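Local structure of predicted DNA-binding transcriptional regulator (Aliivibrio fischeri ES114, 7DWN) at the interface of chains A and B and the interface of chains A and C. The protein binds DNA and regulates transcription as a tetrameric, helix-turn-helix member of the LysR-type regulator family. Residues are numbered along the deposited sequence; one frame, centred on the assembly and turned at random. Chains: chain A/B/C, Predicted DNA-binding transcriptional regulator.

Chain A uses opposite ends of its structure to hold two neighbours. The C-alpha centres of contact 1 and contact 2 lie about 59 Å apart, and no residue or element of chain A serves both. Contact 1 joins the DNA-binding region of chain A, including the start of helix 61-83, to the far end of the equivalent long helix of chain B. Contact 2 pairs strand 215-221 and helix 224-232 of chain A with strand 123-128 and helix 101-113 of chain C. Each interface is two-fold symmetric. Two kinds of dimer contact thus link four copies into the tetramer, as is typical of LysR-type regulators.

Contact 1: the interface of chains A and B. Residues chain A 45, 47, 49, 61-62, 65-66; chain B 84, 87.
B:Ile84 enters a groove formed by A:Ala47, A:Leu49, A:Ser62 and A:Phe66, and 84 Å² of its surface is hidden there. Its two branches have separate targets. The delta-methyl CD1 reaches A:Phe66, approaching CB at 3.5 Å and meeting the near rim of the phenyl ring without lying over its centre. The same methyl lies 3.4 Å from the backbone carbonyl O of A:Ser62, a van der Waals approach beside the helix backbone. The gamma-methyl CG2 turns instead to the A:Ala47 methyl CB, 3.5 Å away. An extended second torsion (chi2 -172°) carries CD1 away from the B:Ile84 backbone and down to the chain A helix. A:Leu49 crosses this side chain at about a right angle, its CD2 standing 3.9 Å from CD1, so the isoleucine tip is bounded by several apolar groups.

B:Leu87, with 45 Å² hidden, lies nearly one helical turn further along. Its CD1 branch carries the packing on A:Leu65: CD1 stands 3.7 Å from CD2 and 3.8 Å from CD1 of that residue, straddled by the fork of the opposing leucine, and the two side chains cross nearly perpendicularly.

A:Ser62, which buries 25 Å², separates the two chain B residues. With OG opposite the carbonyl carbon and beside the backbone N (chi1 -61°), the hydroxyl lies between the two chain B side chains, 3.8 Å from B:Leu87 CB, while also neighbouring B:Ile84 CG2. These separations are van der Waals packing; the small serine side chain probably allows both larger side chains to approach the helix.

In the fold, B:Ile84 and B:Leu87 occupy the last turns of the long linker helix 61-89. They pack against the beginning of the corresponding helix 61-83 of chain A and the segment following helix 31-45, placing one end of an antiparallel linker-helix pairing against the partner's winged helix-turn-helix region.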
ATOM      1  N   VAL A  45     -24.356  17.786  -7.487  1.00 48.49           N
ATOM      2  CA  VAL A  45     -24.105  16.975  -6.294  1.00 47.39           C
ATOM      3  C   VAL A  45     -25.298  16.930  -5.356  1.00 47.70           C
ATOM      4  O   VAL A  45     -25.314  16.108  -4.430  1.00 48.99           O
ATOM      5  CB  VAL A  45     -22.878  17.476  -5.510  1.00 50.14           C
ATOM      6  CG1 VAL A  45     -21.642  17.464  -6.395  1.00 44.45           C
ATOM      7  CG2 VAL A  45     -23.134  18.866  -4.951  1.00 52.11           C
ATOM      8  N   ALA A  47     -26.608  19.368  -3.206  1.00 57.72           N
ATOM      9  CA  ALA A  47     -26.483  20.005  -1.903  1.00 57.76           C
ATOM     10  C   ALA A  47     -25.802  21.354  -2.062  1.00 51.40           C
ATOM     11  O   ALA A  47     -24.947  21.536  -2.932  1.00 47.17           O
ATOM     12  CB  ALA A  47     -25.689  19.139  -0.922  1.00 61.20           C
ATOM     13  N   LEU A  49     -23.074  23.551  -1.276  1.00 48.20           N
ATOM     14  CA  LEU A  49     -21.710  23.339  -0.814  1.00 45.45           C
ATOM     15  C   LEU A  49     -21.122  24.560  -0.125  1.00 53.19           C
ATOM     16  O   LEU A  49     -20.061  24.449   0.498  1.00 60.75           O
ATOM     17  CB  LEU A  49     -20.810  22.943  -1.991  1.00 49.33           C
ATOM     18  CG  LEU A  49     -21.241  21.714  -2.794  1.00 53.29           C
ATOM     19  CD1 LEU A  49     -20.315  21.494  -3.981  1.00 49.39           C
ATOM     20  CD2 LEU A  49     -21.281  20.480  -1.906  1.00 51.15           C
ATOM     21  N   PRO A  61     -21.178  21.743   5.671  1.00 41.61           N
ATOM     22  CA  PRO A  61     -20.635  20.390   5.904  1.00 39.27           C
ATOM     23  C   PRO A  61     -20.487  19.581   4.623  1.00 47.02           C
ATOM     24  O   PRO A  61     -19.443  18.945   4.393  1.00 49.37           O
ATOM     25  CB  PRO A  61     -21.658  19.775   6.867  1.00 40.93           C
ATOM     26  CG  PRO A  61     -22.231  20.957   7.600  1.00 44.38           C
ATOM     27  CD  PRO A  61     -22.274  22.073   6.600  1.00 44.79           C
ATOM     28  N   SER A  62     -21.520  19.600   3.773  1.00 44.61           N
ATOM     29  CA  SER A  62     -21.431  18.946   2.473  1.00 48.21           C
ATOM     30  C   SER A  62     -20.269  19.497   1.658  1.00 48.75           C
ATOM     31  O   SER A  62     -19.568  18.741   0.977  1.00 51.07           O
ATOM     32  CB  SER A  62     -22.748  19.111   1.714  1.00 48.90           C
ATOM     33  OG  SER A  62     -23.821  18.512   2.420  1.00 45.99           O
ATOM     34  N   LEU A  65     -16.999  17.906   2.952  1.00 49.35           N
ATOM     35  CA  LEU A  65     -16.716  16.556   2.458  1.00 53.52           C
ATOM     36  C   LEU A  65     -16.427  16.557   0.957  1.00 47.74           C
ATOM     37  O   LEU A  65     -15.524  15.846   0.478  1.00 57.93           O
ATOM     38  CB  LEU A  65     -17.875  15.611   2.786  1.00 61.98           C
ATOM     39  CG  LEU A  65     -17.854  14.956   4.169  1.00 75.84           C
ATOM     40  CD1 LEU A  65     -18.087  15.978   5.274  1.00 80.09           C
ATOM     41  CD2 LEU A  65     -18.876  13.831   4.247  1.00 79.77           C
ATOM     42  N   PHE A  66     -17.169  17.358   0.191  1.00 43.29           N
ATOM     43  CA  PHE A  66     -16.921  17.386  -1.239  1.00 44.80           C
ATOM     44  C   PHE A  66     -15.599  18.050  -1.579  1.00 49.98           C
ATOM     45  O   PHE A  66     -15.107  17.864  -2.690  1.00 52.46           O
ATOM     46  CB  PHE A  66     -18.048  18.091  -1.986  1.00 40.48           C
ATOM     47  CG  PHE A  66     -18.013  17.849  -3.464  1.00 44.07           C
ATOM     48  CD1 PHE A  66     -18.411  16.628  -3.986  1.00 42.79           C
ATOM     49  CD2 PHE A  66     -17.555  18.827  -4.330  1.00 44.08           C
ATOM     50  CE1 PHE A  66     -18.367  16.393  -5.344  1.00 45.96           C
ATOM     51  CE2 PHE A  66     -17.510  18.599  -5.689  1.00 43.22           C
ATOM     52  CZ  PHE A  66     -17.917  17.380  -6.198  1.00 48.47           C
TER
ATOM     53  N   ILE B  84     -22.477  12.808   0.566  1.00 62.73           N
ATOM     54  CA  ILE B  84     -23.225  14.050   0.720  1.00 60.95           C
ATOM     55  C   ILE B  84     -24.729  13.798   0.797  1.00 65.45           C
ATOM     56  O   ILE B  84     -25.469  14.632   1.327  1.00 56.67           O
ATOM     57  CB  ILE B  84     -22.854  15.006  -0.432  1.00 51.12           C
ATOM     58  CG1 ILE B  84     -21.438  15.542  -0.236  1.00 48.64           C
ATOM     59  CG2 ILE B  84     -23.822  16.168  -0.538  1.00 52.18           C
ATOM     60  CD1 ILE B  84     -21.081  16.616  -1.217  1.00 47.03           C
ATOM     61  N   LEU B  87     -25.821  13.879   4.427  1.00 73.87           N
ATOM     62  CA  LEU B  87     -25.678  15.168   5.098  1.00 68.30           C
ATOM     63  C   LEU B  87     -26.667  16.194   4.560  1.00 64.50           C
ATOM     64  O   LEU B  87     -27.246  16.966   5.333  1.00 65.02           O
ATOM     65  CB  LEU B  87     -24.248  15.684   4.949  1.00 70.46           C
ATOM     66  CG  LEU B  87     -23.167  14.969   5.757  1.00 70.71           C
ATOM     67  CD1 LEU B  87     -21.816  15.619   5.517  1.00 63.29           C
ATOM     68  CD2 LEU B  87     -23.516  14.982   7.235  1.00 70.58           C
TER

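Contact 2: the interface of chains A and C. Residues chain A 219-220, 226, 230; chain C 104, 108-109, 112, 126.
A:Phe219 and A:Met226 press against C:Val126 and C:Ile108 in the tightly packed part of this contact. The outer rim of the phenyl ring does the touching: CE1 lies 3.5 Å from the C:Val126 methyl CG2, and the neighbouring CZ is almost as near. The ring is supported from within its own chain, because A:Leu230 CD1 sits over its centre, 3.4 Å above the plane. Beside it, the A:Met226 chain bends at both chi2 (67°) and chi3 (-102°), which brings its thioether across the C:Ile108 side chain at about a right angle. The terminal methyl CE consequently lies 3.6 Å from C:Ile108 CG2 and 3.8 Å from C:Pro109 CD, while SD rests near the backbone carbonyl and methyl of C:Ala104.

A backbone hydrogen bond flanks this apolar core. The amide N of C:Val126 donates to the carbonyl O of A:Ser220 over 2.9 Å, nearly straight at 165° about the hydrogen, which would help to register strand 215-221 against strand 123-128 beside the phenyl contact.

Packing is looser at C:Gln112 and between A:Leu230 and the C:Pro109 backbone, although the proline ring itself still meets the methionine methyl. The side-chain oxygen OE1 of C:Gln112 comes no nearer than 4.2 Å to A:Phe219, at CD1, and A:Leu230 CD2 reaches C:Pro109 CA at 4.1 Å. Although 31 Å² of A:Leu230 is hidden, its approach to the chain C residues described here is looser.

Within the fold, strand 215-221 and helix 224-232 of chain A face strand 123-128 and helix 101-113 of chain C. This is the helix-and-strand pairing of two regulatory domains, repeated by symmetry with the chains exchanged.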
ATOM      1  N   PHE A 219      36.210  -4.398  -8.101  1.00 39.98           N
ATOM      2  CA  PHE A 219      35.155  -3.536  -8.610  1.00 30.91           C
ATOM      3  C   PHE A 219      33.938  -4.395  -8.907  1.00 35.31           C
ATOM      4  O   PHE A 219      34.069  -5.484  -9.468  1.00 40.70           O
ATOM      5  CB  PHE A 219      35.612  -2.797  -9.874  1.00 31.91           C
ATOM      6  CG  PHE A 219      34.548  -1.950 -10.506  1.00 41.99           C
ATOM      7  CD1 PHE A 219      34.372  -0.632 -10.118  1.00 39.60           C
ATOM      8  CD2 PHE A 219      33.732  -2.467 -11.499  1.00 38.53           C
ATOM      9  CE1 PHE A 219      33.397   0.152 -10.701  1.00 41.91           C
ATOM     10  CE2 PHE A 219      32.756  -1.689 -12.086  1.00 37.81           C
ATOM     11  CZ  PHE A 219      32.587  -0.377 -11.686  1.00 40.14           C
ATOM     12  N   SER A 220      32.762  -3.901  -8.528  1.00 34.00           N
ATOM     13  CA  SER A 220      31.509  -4.591  -8.789  1.00 36.87           C
ATOM     14  C   SER A 220      30.535  -3.637  -9.464  1.00 36.69           C
ATOM     15  O   SER A 220      30.518  -2.440  -9.164  1.00 36.01           O
ATOM     16  CB  SER A 220      30.889  -5.145  -7.502  1.00 39.40           C
ATOM     17  OG  SER A 220      29.751  -5.937  -7.793  1.00 27.41           O
ATOM     18  N   MET A 226      29.696  -0.975 -17.902  1.00 46.64           N
ATOM     19  CA  MET A 226      30.664  -0.504 -16.916  1.00 42.49           C
ATOM     20  C   MET A 226      31.869  -1.438 -16.837  1.00 46.80           C
ATOM     21  O   MET A 226      33.027  -0.993 -16.902  1.00 48.37           O
ATOM     22  CB  MET A 226      29.982  -0.383 -15.552  1.00 38.21           C
ATOM     23  CG  MET A 226      30.688   0.509 -14.552  1.00 42.85           C
ATOM     24  SD  MET A 226      30.673   2.238 -15.052  1.00 39.35           S
ATOM     25  CE  MET A 226      32.340   2.425 -15.676  1.00 38.27           C
ATOM     26  N   LEU A 230      35.816  -0.712 -17.910  1.00 29.72           N
ATOM     27  CA  LEU A 230      36.950  -0.897 -17.008  1.00 38.54           C
ATOM     28  C   LEU A 230      37.917  -1.961 -17.520  1.00 41.05           C
ATOM     29  O   LEU A 230      39.121  -1.875 -17.256  1.00 39.39           O
ATOM     30  CB  LEU A 230      36.467  -1.234 -15.599  1.00 43.76           C
ATOM     31  CG  LEU A 230      35.927  -0.028 -14.827  1.00 40.59           C
ATOM     32  CD1 LEU A 230      35.928  -0.300 -13.334  1.00 37.51           C
ATOM     33  CD2 LEU A 230      36.724   1.229 -15.150  1.00 41.76           C
TER
ATOM     34  N   ALA C 104      27.506   6.953 -14.712  1.00 26.39           N
ATOM     35  CA  ALA C 104      28.436   5.910 -14.293  1.00 30.68           C
ATOM     36  C   ALA C 104      29.520   5.710 -15.344  1.00 33.50           C
ATOM     37  O   ALA C 104      30.715   5.838 -15.053  1.00 29.09           O
ATOM     38  CB  ALA C 104      27.685   4.604 -14.025  1.00 18.20           C
ATOM     39  N   ILE C 108      32.917   7.113 -13.599  1.00 30.30           N
ATOM     40  CA  ILE C 108      33.586   6.092 -12.792  1.00 32.61           C
ATOM     41  C   ILE C 108      34.957   5.712 -13.354  1.00 39.35           C
ATOM     42  O   ILE C 108      35.857   5.422 -12.559  1.00 36.59           O
ATOM     43  CB  ILE C 108      32.683   4.857 -12.615  1.00 40.27           C
ATOM     44  CG1 ILE C 108      31.810   5.005 -11.363  1.00 39.94           C
ATOM     45  CG2 ILE C 108      33.503   3.576 -12.498  1.00 53.51           C
ATOM     46  CD1 ILE C 108      30.780   6.107 -11.431  1.00 47.16           C
ATOM     47  N   PRO C 109      35.190   5.683 -14.675  1.00 45.60           N
ATOM     48  CA  PRO C 109      36.551   5.338 -15.145  1.00 47.82           C
ATOM     49  C   PRO C 109      37.646   6.263 -14.623  1.00 54.42           C
ATOM     50  O   PRO C 109      38.641   5.784 -14.058  1.00 61.96           O
ATOM     51  CB  PRO C 109      36.414   5.411 -16.670  1.00 44.25           C
ATOM     52  CG  PRO C 109      34.993   5.061 -16.920  1.00 38.90           C
ATOM     53  CD  PRO C 109      34.221   5.673 -15.790  1.00 37.32           C
ATOM     54  N   GLN C 112      38.115   5.797 -10.926  1.00 48.42           N
ATOM     55  CA  GLN C 112      38.937   4.622 -10.672  1.00 53.67           C
ATOM     56  C   GLN C 112      40.407   4.921 -10.923  1.00 64.49           C
ATOM     57  O   GLN C 112      41.286   4.409 -10.219  1.00 51.30           O
ATOM     58  CB  GLN C 112      38.468   3.467 -11.559  1.00 43.82           C
ATOM     59  CG  GLN C 112      39.233   2.165 -11.382  1.00 51.24           C
ATOM     60  CD  GLN C 112      38.784   1.392 -10.159  1.00 51.02           C
ATOM     61  OE1 GLN C 112      37.807   1.757  -9.506  1.00 41.87           O
ATOM     62  NE2 GLN C 112      39.496   0.316  -9.843  1.00 52.62           N
ATOM     63  N   VAL C 126      28.973  -0.218  -8.202  1.00 30.58           N
ATOM     64  CA  VAL C 126      28.176   0.732  -8.972  1.00 22.85           C
ATOM     65  C   VAL C 126      26.919   0.029  -9.466  1.00 32.92           C
ATOM     66  O   VAL C 126      26.998  -0.921 -10.254  1.00 37.71           O
ATOM     67  CB  VAL C 126      28.979   1.316 -10.143  1.00 23.01           C
ATOM     68  CG1 VAL C 126      28.255   2.515 -10.736  1.00 20.68           C
ATOM     69  CG2 VAL C 126      30.378   1.701  -9.688  1.00 25.90           C
TER